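Local atomic coordinates of probable intron-encoded endonuclease 1 (Wickerhamomyces canadensis, PDB entry 6X1J), a protein that cleaves a specific DNA target as a LAGLIDADG endonuclease and takes part in homing of an intron in the mitochondrial 21S rRNA gene. Residues N67-H73 with I220-K224; W144-G150 with L163-T167; N187-S191 with Y202-D207; Y208-Y212 with K226-N230. One frame throughout, in Å; residues are numbered along the deposited sequence.

Contact 1 (N67-H73 with I220-K224)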
# COMPACT_ATOMS: atom_id res chain seq x y z
N ASN A 67 0.35 -2.86 -12.74
CA ASN A 67 1.31 -1.88 -13.29
C ASN A 67 2.77 -2.32 -13.02
O ASN A 67 3.18 -2.44 -11.87
CB ASN A 67 0.95 -0.51 -12.78
CG ASN A 67 1.71 0.60 -13.47
OD1 ASN A 67 1.11 1.53 -14.00
ND2 ASN A 67 3.03 0.54 -13.45
N LYS A 68 3.57 -2.46 -14.06
CA LYS A 68 4.95 -2.98 -13.98
C LYS A 68 5.84 -1.92 -13.37
O LYS A 68 6.69 -2.23 -12.50
CB LYS A 68 5.44 -3.35 -15.38
CG LYS A 68 6.82 -3.99 -15.46
CD LYS A 68 7.20 -4.39 -16.90
CE LYS A 68 8.45 -5.24 -17.00
NZ LYS A 68 9.63 -4.36 -17.07
N ALA A 69 5.74 -0.70 -13.85
CA ALA A 69 6.60 0.38 -13.33
C ALA A 69 6.34 0.51 -11.83
O ALA A 69 7.30 0.70 -11.11
CB ALA A 69 6.38 1.64 -14.09
N TYR A 70 5.09 0.33 -11.36
CA TYR A 70 4.73 0.57 -9.94
C TYR A 70 5.36 -0.50 -9.03
O TYR A 70 6.02 -0.11 -8.04
CB TYR A 70 3.21 0.64 -9.71
CG TYR A 70 2.83 1.04 -8.30
CD1 TYR A 70 3.35 2.20 -7.73
CD2 TYR A 70 1.97 0.28 -7.53
CE1 TYR A 70 3.03 2.58 -6.44
CE2 TYR A 70 1.64 0.66 -6.24
CZ TYR A 70 2.16 1.81 -5.68
OH TYR A 70 1.84 2.19 -4.40
N ILE A 71 5.14 -1.79 -9.31
CA ILE A 71 5.76 -2.88 -8.52
C ILE A 71 7.28 -2.74 -8.53
O ILE A 71 7.91 -3.02 -7.46
CB ILE A 71 5.30 -4.28 -8.97
CG1 ILE A 71 5.70 -5.33 -7.93
CG2 ILE A 71 5.85 -4.62 -10.33
CD1 ILE A 71 4.94 -6.67 -8.06
N GLU A 72 7.89 -2.35 -9.63
CA GLU A 72 9.38 -2.21 -9.66
C GLU A 72 9.83 -1.06 -8.75
O GLU A 72 10.87 -1.21 -8.02
CB GLU A 72 9.89 -1.98 -11.09
CG GLU A 72 9.87 -3.22 -11.95
CD GLU A 72 10.22 -2.95 -13.41
OE1 GLU A 72 10.61 -1.79 -13.76
OE2 GLU A 72 10.07 -3.88 -14.21
N HIS A 73 9.03 -0.00 -8.66
CA HIS A 73 9.24 1.11 -7.70
C HIS A 73 9.14 0.62 -6.23
O HIS A 73 9.98 1.05 -5.41
CB HIS A 73 8.23 2.22 -7.98
CG HIS A 73 8.28 3.30 -6.96
ND1 HIS A 73 9.30 4.25 -6.95
CD2 HIS A 73 7.47 3.57 -5.92
CE1 HIS A 73 9.09 5.09 -5.96
NE2 HIS A 73 7.98 4.69 -5.31
N ILE A 220 4.51 8.74 -8.48
CA ILE A 220 5.53 8.44 -9.53
C ILE A 220 4.84 8.74 -10.85
O ILE A 220 3.60 8.85 -10.88
CB ILE A 220 6.04 6.98 -9.47
CG1 ILE A 220 4.94 5.98 -9.85
CG2 ILE A 220 6.62 6.68 -8.09
CD1 ILE A 220 5.43 4.57 -10.13
N PRO A 221 5.61 8.95 -11.94
CA PRO A 221 5.05 9.43 -13.21
C PRO A 221 3.97 8.52 -13.79
O PRO A 221 3.04 9.02 -14.35
CB PRO A 221 6.28 9.51 -14.12
CG PRO A 221 7.45 9.71 -13.16
CD PRO A 221 7.09 8.83 -11.98
N GLU A 222 4.07 7.21 -13.59
CA GLU A 222 3.12 6.23 -14.18
C GLU A 222 1.84 6.17 -13.32
O GLU A 222 0.89 5.41 -13.71
CB GLU A 222 3.75 4.84 -14.27
CG GLU A 222 5.00 4.76 -15.15
CD GLU A 222 6.30 5.36 -14.60
OE1 GLU A 222 6.42 5.54 -13.34
OE2 GLU A 222 7.20 5.68 -15.43
N MET A 223 1.79 6.88 -12.19
CA MET A 223 0.55 6.88 -11.35
C MET A 223 -0.12 8.27 -11.29
O MET A 223 -1.21 8.42 -10.64
CB MET A 223 0.87 6.33 -9.96
CG MET A 223 1.17 4.83 -9.97
SD MET A 223 -0.15 3.86 -10.70
CE MET A 223 0.14 2.17 -10.18
N LYS A 224 0.41 9.28 -11.97
CA LYS A 224 -0.18 10.64 -11.88
C LYS A 224 -1.61 10.63 -12.43
O LYS A 224 -2.40 11.47 -11.99
CB LYS A 224 0.60 11.67 -12.67
CG LYS A 224 2.02 11.89 -12.19
CD LYS A 224 2.10 12.85 -11.06
CE LYS A 224 3.49 13.42 -10.89
NZ LYS A 224 3.87 13.48 -9.45
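The hydroxyl of Tyr70 is hydrogen-bonded to Asp147 OD1 and weakly to Asn43 ND2, while the base of the same side chain packs on Met223. The contact joins helix 68-77 of the LAGLIDADG fold to the loop that follows helix 208-215. Met223 SD stands 5.2 Å from the centroid of the Tyr70 ring, in an oblique Met-aromatic contact. The Met223 chain bends at its second torsion (chi2 -56°), and this bend brings CE to 3.5 Å from Tyr70 CG. The same methyl lies 3.8 Å from CB of Asn67, the residue at the N-cap of the helix. Ile220 supplies two branches. Its CD1 comes to the edge of the Tyr70 ring, close to the ring plane and 4.0 Å from Tyr70 CD1. Its CG2 sits over the centre of one face of the His73 imidazole, a CH-pi contact with Ile220 CG2 3.6 Å from His73 CE1. His73 NE2 is hydrogen-bonded to Tyr143 OH, which should help fix the rotation of that ring under the methyl. Helix 138-148 adds Met146 against both Tyr70 and Met223. On the more exposed side of the contact the aliphatic part of Glu222 lies against the helix, with Glu222 CG 3.6 Å from Ala69 CB.

Contact 2 (W144-G150 with L163-T167). With K (potassium ion), chain D; K (potassium ion), chain E; nucleotides of chain C; nucleotides of chain B.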
# COMPACT_ATOMS: atom_id res chain seq x y z
N TRP A 144 -1.24 5.00 -0.20
CA TRP A 144 -2.64 4.56 -0.02
C TRP A 144 -3.41 4.95 -1.28
O TRP A 144 -4.13 4.12 -1.83
CB TRP A 144 -3.22 5.25 1.18
CG TRP A 144 -4.58 4.81 1.57
CD1 TRP A 144 -5.26 3.69 1.18
CD2 TRP A 144 -5.35 5.42 2.61
NE1 TRP A 144 -6.44 3.61 1.88
CE2 TRP A 144 -6.51 4.66 2.75
CE3 TRP A 144 -5.16 6.57 3.40
CZ2 TRP A 144 -7.50 5.00 3.69
CZ3 TRP A 144 -6.14 6.93 4.29
CH2 TRP A 144 -7.29 6.14 4.44
N PHE A 145 -3.20 6.16 -1.74
CA PHE A 145 -3.91 6.68 -2.93
C PHE A 145 -3.47 5.95 -4.22
O PHE A 145 -4.32 5.57 -5.05
CB PHE A 145 -3.78 8.21 -3.02
CG PHE A 145 -4.65 8.77 -4.12
CD1 PHE A 145 -6.01 8.92 -3.95
CD2 PHE A 145 -4.12 9.04 -5.37
CE1 PHE A 145 -6.83 9.31 -5.00
CE2 PHE A 145 -4.93 9.45 -6.42
CZ PHE A 145 -6.28 9.59 -6.23
N MET A 146 -2.17 5.68 -4.44
CA MET A 146 -1.76 4.98 -5.69
C MET A 146 -2.35 3.57 -5.67
O MET A 146 -2.80 3.06 -6.71
CB MET A 146 -0.23 4.95 -5.84
CG MET A 146 0.36 6.36 -5.98
SD MET A 146 2.14 6.46 -6.39
CE MET A 146 2.92 6.44 -4.78
N ASP A 147 -2.46 2.98 -4.49
CA ASP A 147 -3.00 1.61 -4.31
C ASP A 147 -4.51 1.65 -4.55
O ASP A 147 -4.98 1.08 -5.59
CB ASP A 147 -2.60 1.07 -2.95
CG ASP A 147 -1.15 0.64 -2.85
OD1 ASP A 147 -0.40 0.83 -3.84
OD2 ASP A 147 -0.77 0.08 -1.79
N ASP A 148 -5.24 2.36 -3.69
CA ASP A 148 -6.72 2.22 -3.51
C ASP A 148 -7.48 3.48 -3.95
O ASP A 148 -8.71 3.55 -3.75
CB ASP A 148 -6.98 1.81 -2.06
CG ASP A 148 -6.98 0.30 -1.91
OD1 ASP A 148 -6.30 -0.34 -2.72
OD2 ASP A 148 -7.66 -0.22 -1.02
N GLY A 149 -6.76 4.44 -4.52
CA GLY A 149 -7.27 5.76 -4.88
C GLY A 149 -8.08 5.66 -6.17
O GLY A 149 -7.92 4.68 -6.88
N GLY A 150 -8.96 6.63 -6.40
CA GLY A 150 -9.94 6.65 -7.50
C GLY A 150 -10.50 8.04 -7.68
O GLY A 150 -10.38 8.85 -6.77
N LEU A 163 -12.31 12.92 -5.40
CA LEU A 163 -11.51 11.67 -5.37
C LEU A 163 -12.10 10.71 -4.34
O LEU A 163 -12.93 11.11 -3.54
CB LEU A 163 -10.07 12.03 -5.01
CG LEU A 163 -9.40 12.98 -6.00
CD1 LEU A 163 -8.07 13.48 -5.43
CD2 LEU A 163 -9.20 12.28 -7.35
N VAL A 164 -11.67 9.46 -4.41
CA VAL A 164 -12.15 8.35 -3.57
C VAL A 164 -10.92 7.60 -3.04
O VAL A 164 -9.91 7.47 -3.79
CB VAL A 164 -13.08 7.46 -4.39
CG1 VAL A 164 -13.64 6.36 -3.55
CG2 VAL A 164 -14.22 8.25 -5.00
N LEU A 165 -10.99 7.14 -1.79
CA LEU A 165 -10.18 6.00 -1.31
C LEU A 165 -11.13 4.82 -1.14
O LEU A 165 -12.16 4.94 -0.40
CB LEU A 165 -9.47 6.39 -0.01
CG LEU A 165 -8.41 7.47 -0.17
CD1 LEU A 165 -8.08 8.13 1.15
CD2 LEU A 165 -7.12 6.86 -0.76
N HIS A 166 -10.81 3.71 -1.79
CA HIS A 166 -11.65 2.49 -1.80
C HIS A 166 -11.34 1.64 -0.57
O HIS A 166 -10.52 0.69 -0.66
CB HIS A 166 -11.53 1.81 -3.16
CG HIS A 166 -12.17 2.61 -4.25
ND1 HIS A 166 -13.53 2.62 -4.43
CD2 HIS A 166 -11.66 3.47 -5.16
CE1 HIS A 166 -13.84 3.42 -5.43
NE2 HIS A 166 -12.71 3.96 -5.89
N THR A 167 -12.05 1.93 0.53
CA THR A 167 -11.90 1.30 1.87
C THR A 167 -12.94 0.19 2.09
O THR A 167 -13.23 -0.12 3.27
CB THR A 167 -12.00 2.36 2.96
OG1 THR A 167 -13.20 3.14 2.76
CG2 THR A 167 -10.78 3.25 2.98
K K D . -5.58 -1.03 -6.37
K K E . -7.17 -2.59 0.36
P DC C 17 -8.64 -1.13 -4.89
OP1 DC C 17 -7.54 -2.11 -4.82
OP2 DC C 17 -9.05 -0.45 -3.62
O5' DC C 17 -8.25 -0.07 -6.02
C5' DC C 17 -9.05 1.08 -6.44
C4' DC C 17 -9.40 0.94 -7.91
O4' DC C 17 -10.56 0.08 -8.09
C3' DC C 17 -9.68 2.21 -8.71
O3' DC C 17 -8.89 2.14 -9.93
C2' DC C 17 -11.18 2.16 -8.93
C1' DC C 17 -11.49 0.68 -8.97
N1 DC C 17 -12.86 0.30 -8.53
C2 DC C 17 -13.60 -0.65 -9.26
O2 DC C 17 -13.11 -1.15 -10.29
N3 DC C 17 -14.83 -1.01 -8.82
C4 DC C 17 -15.31 -0.49 -7.69
N4 DC C 17 -16.54 -0.85 -7.31
C5 DC C 17 -14.57 0.46 -6.93
C6 DC C 17 -13.36 0.80 -7.37
P DC B 15 -7.15 -4.76 -2.87
OP1 DC B 15 -8.61 -5.02 -2.86
OP2 DC B 15 -6.55 -3.45 -2.39
O5' DC B 15 -6.69 -5.96 -1.98
C5' DC B 15 -5.44 -6.13 -1.33
C4' DC B 15 -5.74 -7.42 -0.61
O4' DC B 15 -6.00 -8.48 -1.57
C3' DC B 15 -4.82 -7.98 0.48
O3' DC B 15 -5.76 -7.92 1.58
C2' DC B 15 -4.30 -9.26 -0.15
C1' DC B 15 -5.44 -9.69 -1.09
N1 DC B 15 -5.02 -10.48 -2.26
C2 DC B 15 -5.70 -11.68 -2.55
O2 DC B 15 -6.63 -12.04 -1.82
N3 DC B 15 -5.30 -12.42 -3.61
C4 DC B 15 -4.31 -11.99 -4.39
N4 DC B 15 -3.94 -12.75 -5.42
C5 DC B 15 -3.62 -10.76 -4.13
C6 DC B 15 -3.99 -10.06 -3.05
O HOH W 1 -9.90 -1.54 1.61
O HOH W 2 -6.51 -0.83 -8.81
O HOH W 3 -8.05 -2.94 -7.46
O HOH W 4 -6.73 -5.04 1.80
O HOH W 5 -9.55 -2.50 -1.39
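The C-terminal end of a LAGLIDADG helix, 138-148, runs here straight into the first strand of a sheet. Strand 163-165 lies beside it, and residues 166-167 continue as loop. Gly149 and Leu165 are an antiparallel non-hydrogen-bonded pair; Gly150 and Val164 are a hydrogen-bonded one. Val164 N donates to Gly150 O at 2.8 Å, but the return bond is weak. His166 N donates to Asp148 O at 2.9 Å, next to the Gly149-Leu165 pair. Both strand positions are glycine, where a CB would run into Phe145 O (Gly149) or His166 NE2 (Gly150). Leu165 reaches back to the helix. Its CD1 lies over the six-membered ring of Trp144, 3.8 Å from the centroid, and its CD2 meets the edge of the Phe145 ring. Thr167 CG2 touches the edge of the indole, 3.8 Å from Trp144 CZ2. Replacing Trp144 by an alanine would probably open a gap under Leu165 CD1 and strip Thr167 CG2 of its partner. The His166 ring is sandwiched between Val164 CG1 and C6 of DC17 of chain C. Asp147 O binds one potassium ion at 2.3 Å, together with Asp47 and the DC17 phosphate. Asp148 OD2 binds the other at 2.8 Å, with Gly46 O and OP2 of DC15 of chain B. Both ions tie the end of the helix to DNA phosphates, and they probably offset the negative charge that the phosphates gather there.

Contact 3 (N187-S191 with Y202-D207)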
# COMPACT_ATOMS: atom_id res chain seq x y z
N ASN A 187 -6.51 18.75 7.66
CA ASN A 187 -7.62 19.70 7.43
C ASN A 187 -8.28 19.41 6.08
O ASN A 187 -8.41 20.30 5.27
CB ASN A 187 -7.17 21.16 7.57
CG ASN A 187 -8.34 22.02 8.01
OD1 ASN A 187 -9.36 21.50 8.49
ND2 ASN A 187 -8.23 23.33 7.81
N LEU A 188 -8.74 18.19 5.91
CA LEU A 188 -9.59 17.80 4.76
C LEU A 188 -11.06 17.90 5.21
O LEU A 188 -11.29 18.02 6.41
CB LEU A 188 -9.24 16.36 4.38
CG LEU A 188 -7.86 16.19 3.73
CD1 LEU A 188 -7.52 14.71 3.66
CD2 LEU A 188 -7.85 16.83 2.35
N ASN A 189 -11.98 17.72 4.27
CA ASN A 189 -13.44 17.63 4.48
C ASN A 189 -13.95 16.34 3.86
O ASN A 189 -15.04 16.37 3.25
CB ASN A 189 -14.17 18.82 3.88
CG ASN A 189 -13.72 20.11 4.52
OD1 ASN A 189 -14.26 20.48 5.56
ND2 ASN A 189 -12.71 20.75 3.93
N CYS A 190 -13.21 15.25 4.03
CA CYS A 190 -13.67 13.89 3.66
C CYS A 190 -15.03 13.63 4.29
O CYS A 190 -15.23 14.07 5.41
CB CYS A 190 -12.79 12.79 4.22
SG CYS A 190 -11.10 12.99 3.63
N SER A 191 -15.85 12.83 3.65
CA SER A 191 -17.13 12.33 4.22
C SER A 191 -17.29 10.91 3.71
O SER A 191 -16.56 10.55 2.76
CB SER A 191 -18.27 13.20 3.82
OG SER A 191 -18.44 13.18 2.40
N TYR A 202 -14.95 9.75 0.33
CA TYR A 202 -15.16 10.74 -0.75
C TYR A 202 -14.35 11.96 -0.34
O TYR A 202 -14.52 12.44 0.82
CB TYR A 202 -16.67 11.01 -0.89
CG TYR A 202 -17.08 12.23 -1.67
CD1 TYR A 202 -17.28 12.18 -3.05
CD2 TYR A 202 -17.34 13.44 -1.03
CE1 TYR A 202 -17.68 13.30 -3.77
CE2 TYR A 202 -17.73 14.57 -1.74
CZ TYR A 202 -17.91 14.50 -3.11
OH TYR A 202 -18.27 15.61 -3.82
N ILE A 203 -13.47 12.44 -1.21
CA ILE A 203 -12.72 13.71 -1.02
C ILE A 203 -13.31 14.74 -1.96
O ILE A 203 -13.07 14.66 -3.16
CB ILE A 203 -11.22 13.53 -1.30
CG1 ILE A 203 -10.64 12.39 -0.46
CG2 ILE A 203 -10.47 14.86 -1.13
CD1 ILE A 203 -9.23 11.94 -0.89
N PRO A 204 -14.04 15.76 -1.44
CA PRO A 204 -14.85 16.64 -2.29
C PRO A 204 -13.92 17.48 -3.17
O PRO A 204 -12.75 17.59 -2.82
CB PRO A 204 -15.57 17.53 -1.28
CG PRO A 204 -14.52 17.65 -0.16
CD PRO A 204 -14.02 16.23 -0.04
N ASN A 205 -14.48 18.03 -4.24
CA ASN A 205 -13.79 18.88 -5.23
C ASN A 205 -13.05 20.02 -4.54
O ASN A 205 -11.97 20.41 -5.03
CB ASN A 205 -14.76 19.45 -6.28
CG ASN A 205 -14.06 20.38 -7.23
OD1 ASN A 205 -13.33 19.89 -8.11
ND2 ASN A 205 -14.16 21.69 -7.02
N LYS A 206 -13.62 20.58 -3.49
CA LYS A 206 -13.01 21.79 -2.89
C LYS A 206 -11.80 21.38 -2.04
O LYS A 206 -11.03 22.30 -1.68
CB LYS A 206 -14.06 22.55 -2.07
CG LYS A 206 -14.44 21.96 -0.73
CD LYS A 206 -15.65 22.66 -0.15
CE LYS A 206 -15.80 22.50 1.34
NZ LYS A 206 -16.11 21.10 1.70
N ASP A 207 -11.60 20.07 -1.77
CA ASP A 207 -10.33 19.58 -1.15
C ASP A 207 -9.25 19.28 -2.21
O ASP A 207 -8.10 18.97 -1.81
CB ASP A 207 -10.54 18.33 -0.29
CG ASP A 207 -11.08 18.65 1.08
OD1 ASP A 207 -11.01 19.84 1.46
OD2 ASP A 207 -11.59 17.71 1.74
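Ser191 and Tyr202 pair antiparallel at the open end of the hairpin of strands 191-195 and 198-203. The pair is hydrogen-bonded: Ser191 N donates to Tyr202 O at 3.2 Å, and Tyr202 N donates to Ser191 O at 3.0 Å. Cys190 CA adds a CA-H...O contact of 3.3 Å to Tyr202 O. Past Cys190 and Ile203 side chains carry the contact. Asp207 grips Asn189 with both carboxylate oxygens. OD2 accepts the backbone N of Asn189 at 2.6 Å, while OD1 takes Asn189 ND2 at 3.1 Å. Both oxygens are met on the syn side. Asn189 turns CG beside its own backbone N (chi1 -61°), which lets amide and backbone N-H reach one carboxylate. The amide and carboxylate planes lie 24° apart. An alanine in place of Asp207 is likely to leave the N and ND2 of Asn189 without their acceptor and set its amide free to turn. Pro204 CD rests 3.4 Å from Asn189 O. Lys206 NZ lies 3.7 Å from Asn189 CB. On the buried side Cys190 SG faces Ile203 CG1. Asn183 of helix 172-186 accepts from Cys190 N, and that helix also packs on Leu188 and Cys190. Helix 208-215 follows Asp207 and sets Leu210 against Leu188 and Phe211 against Ile203.

Contact 4 (Y208-Y212 with K226-N230)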
# COMPACT_ATOMS: atom_id res chain seq x y z
N TYR A 208 -9.55 19.40 -3.50
CA TYR A 208 -8.62 18.90 -4.56
C TYR A 208 -7.25 19.57 -4.49
O TYR A 208 -6.28 18.83 -4.51
CB TYR A 208 -9.13 19.10 -5.99
CG TYR A 208 -8.15 18.56 -7.00
CD1 TYR A 208 -8.05 17.20 -7.24
CD2 TYR A 208 -7.27 19.39 -7.67
CE1 TYR A 208 -7.15 16.69 -8.16
CE2 TYR A 208 -6.35 18.90 -8.58
CZ TYR A 208 -6.30 17.54 -8.84
OH TYR A 208 -5.39 17.01 -9.73
N GLU A 209 -7.16 20.91 -4.43
CA GLU A 209 -5.86 21.63 -4.44
C GLU A 209 -5.04 21.20 -3.21
O GLU A 209 -3.86 20.88 -3.40
CB GLU A 209 -6.02 23.15 -4.56
CG GLU A 209 -6.23 23.66 -6.00
CD GLU A 209 -5.33 23.12 -7.11
OE1 GLU A 209 -4.09 23.33 -7.06
OE2 GLU A 209 -5.86 22.49 -8.05
N LEU A 210 -5.69 21.04 -2.06
CA LEU A 210 -5.03 20.66 -0.78
C LEU A 210 -4.45 19.25 -0.94
O LEU A 210 -3.25 19.08 -0.70
CB LEU A 210 -6.03 20.72 0.38
CG LEU A 210 -5.57 20.11 1.72
CD1 LEU A 210 -4.29 20.77 2.19
CD2 LEU A 210 -6.64 20.26 2.78
N PHE A 211 -5.29 18.30 -1.36
CA PHE A 211 -4.92 16.86 -1.44
C PHE A 211 -3.75 16.72 -2.41
O PHE A 211 -2.67 16.25 -2.06
CB PHE A 211 -6.10 16.02 -1.87
CG PHE A 211 -5.86 14.54 -1.75
CD1 PHE A 211 -5.97 13.91 -0.52
CD2 PHE A 211 -5.54 13.78 -2.85
CE1 PHE A 211 -5.80 12.54 -0.40
CE2 PHE A 211 -5.33 12.41 -2.72
CZ PHE A 211 -5.50 11.79 -1.51
N TYR A 212 -3.91 17.32 -3.59
CA TYR A 212 -2.85 17.32 -4.62
C TYR A 212 -1.54 17.78 -3.97
O TYR A 212 -0.56 17.10 -4.14
CB TYR A 212 -3.25 18.21 -5.79
CG TYR A 212 -2.28 18.28 -6.95
CD1 TYR A 212 -2.36 17.39 -8.01
CD2 TYR A 212 -1.33 19.29 -7.02
CE1 TYR A 212 -1.51 17.48 -9.10
CE2 TYR A 212 -0.45 19.38 -8.09
CZ TYR A 212 -0.53 18.47 -9.12
OH TYR A 212 0.32 18.57 -10.18
N LYS A 226 -4.15 8.95 -11.83
CA LYS A 226 -5.25 8.68 -10.85
C LYS A 226 -5.72 10.01 -10.29
O LYS A 226 -6.84 10.06 -9.80
CB LYS A 226 -4.79 7.75 -9.72
CG LYS A 226 -4.51 6.32 -10.12
CD LYS A 226 -4.38 5.39 -8.95
CE LYS A 226 -5.66 4.63 -8.72
NZ LYS A 226 -5.51 3.55 -7.72
N LEU A 227 -4.90 11.05 -10.43
CA LEU A 227 -4.99 12.37 -9.76
C LEU A 227 -5.26 13.49 -10.79
O LEU A 227 -5.75 14.58 -10.40
CB LEU A 227 -3.63 12.59 -9.07
CG LEU A 227 -3.54 13.72 -8.06
CD1 LEU A 227 -4.32 13.35 -6.82
CD2 LEU A 227 -2.09 14.02 -7.67
N LEU A 228 -4.89 13.28 -12.04
CA LEU A 228 -4.82 14.34 -13.08
C LEU A 228 -6.21 14.57 -13.72
O LEU A 228 -6.82 13.62 -14.15
CB LEU A 228 -3.82 13.89 -14.15
CG LEU A 228 -2.70 14.88 -14.47
CD1 LEU A 228 -1.77 14.32 -15.55
CD2 LEU A 228 -3.25 16.24 -14.90
N PHE A 229 -6.68 15.80 -13.77
CA PHE A 229 -7.83 16.23 -14.61
C PHE A 229 -7.37 17.33 -15.56
O PHE A 229 -6.26 17.88 -15.34
CB PHE A 229 -8.97 16.74 -13.73
CG PHE A 229 -9.51 15.73 -12.75
CD1 PHE A 229 -8.92 15.57 -11.50
CD2 PHE A 229 -10.61 14.94 -13.08
CE1 PHE A 229 -9.46 14.67 -10.59
CE2 PHE A 229 -11.14 14.04 -12.17
CZ PHE A 229 -10.55 13.90 -10.93
N ASN A 230 -8.20 17.68 -16.54
CA ASN A 230 -8.01 18.89 -17.38
C ASN A 230 -7.87 20.11 -16.47
O ASN A 230 -8.64 20.23 -15.50
CB ASN A 230 -9.14 19.04 -18.40
CG ASN A 230 -9.23 17.83 -19.31
OD1 ASN A 230 -8.22 17.41 -19.86
ND2 ASN A 230 -10.41 17.24 -19.41
O HOH W 6 -5.33 18.11 -12.44
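Aromatic packing around a buried tyrosine joins helix 208-215 of the LAGLIDADG fold to the C-terminal tail, residues 226-230. Tyr208 OH donates to Leu227 O, a short bond of 2.5 Å, with the donor tilted from the carbonyl plane. The same oxygen lies at the edge of the phenol ring, near its plane. Phe229 approaches this ring in an offset edge-to-face pair: its edge points at the face of Tyr208, with centroids 5.8 Å apart and planes at 78°. Leu227 spreads its two methyls over the next turn of the helix. CD2 meets Tyr212 obliquely, 3.4 Å from Tyr212 CD1, and CD1 touches the edge of Phe211, 4.2 Å from Phe211 CD2. CG of Leu227, anti to the backbone N (chi1 -167°), carries the branch to the helix. Leu163 of strand 163-165 packs on Tyr208, Phe211, Leu227 and Phe229, and Phe145 of helix 138-148 pairs edge-to-face with Phe211. A water also bridges helix and tail. Water 6 donates to Tyr208 OH at 2.9 Å and accepts from Phe229 N at 3.0 Å.

Contacts 2, 3 and 4 cluster on one side of the chain's centre, with centres 12 to 13 Å apart, in series along the chain. Contacts 2 and 3 share the antiparallel sheet of strands 149-151, 163-165, 198-203 and 191-195. Helix 208-215 follows that sheet and carries one side of contact 4. Contact 1 encloses contacts 2 and 3 and alternates with contact 4; its centre lies about 15 Å from that of contact 2, 18 Å from contact 4 and 26 Å from contact 3. It touches contact 2 through Tyr70 and Asp147, while Lys226 joins contact 4 to contact 2. The C-terminal region therefore packs against both helix 68-77 and this sheet, beside the ion sites at the DNA.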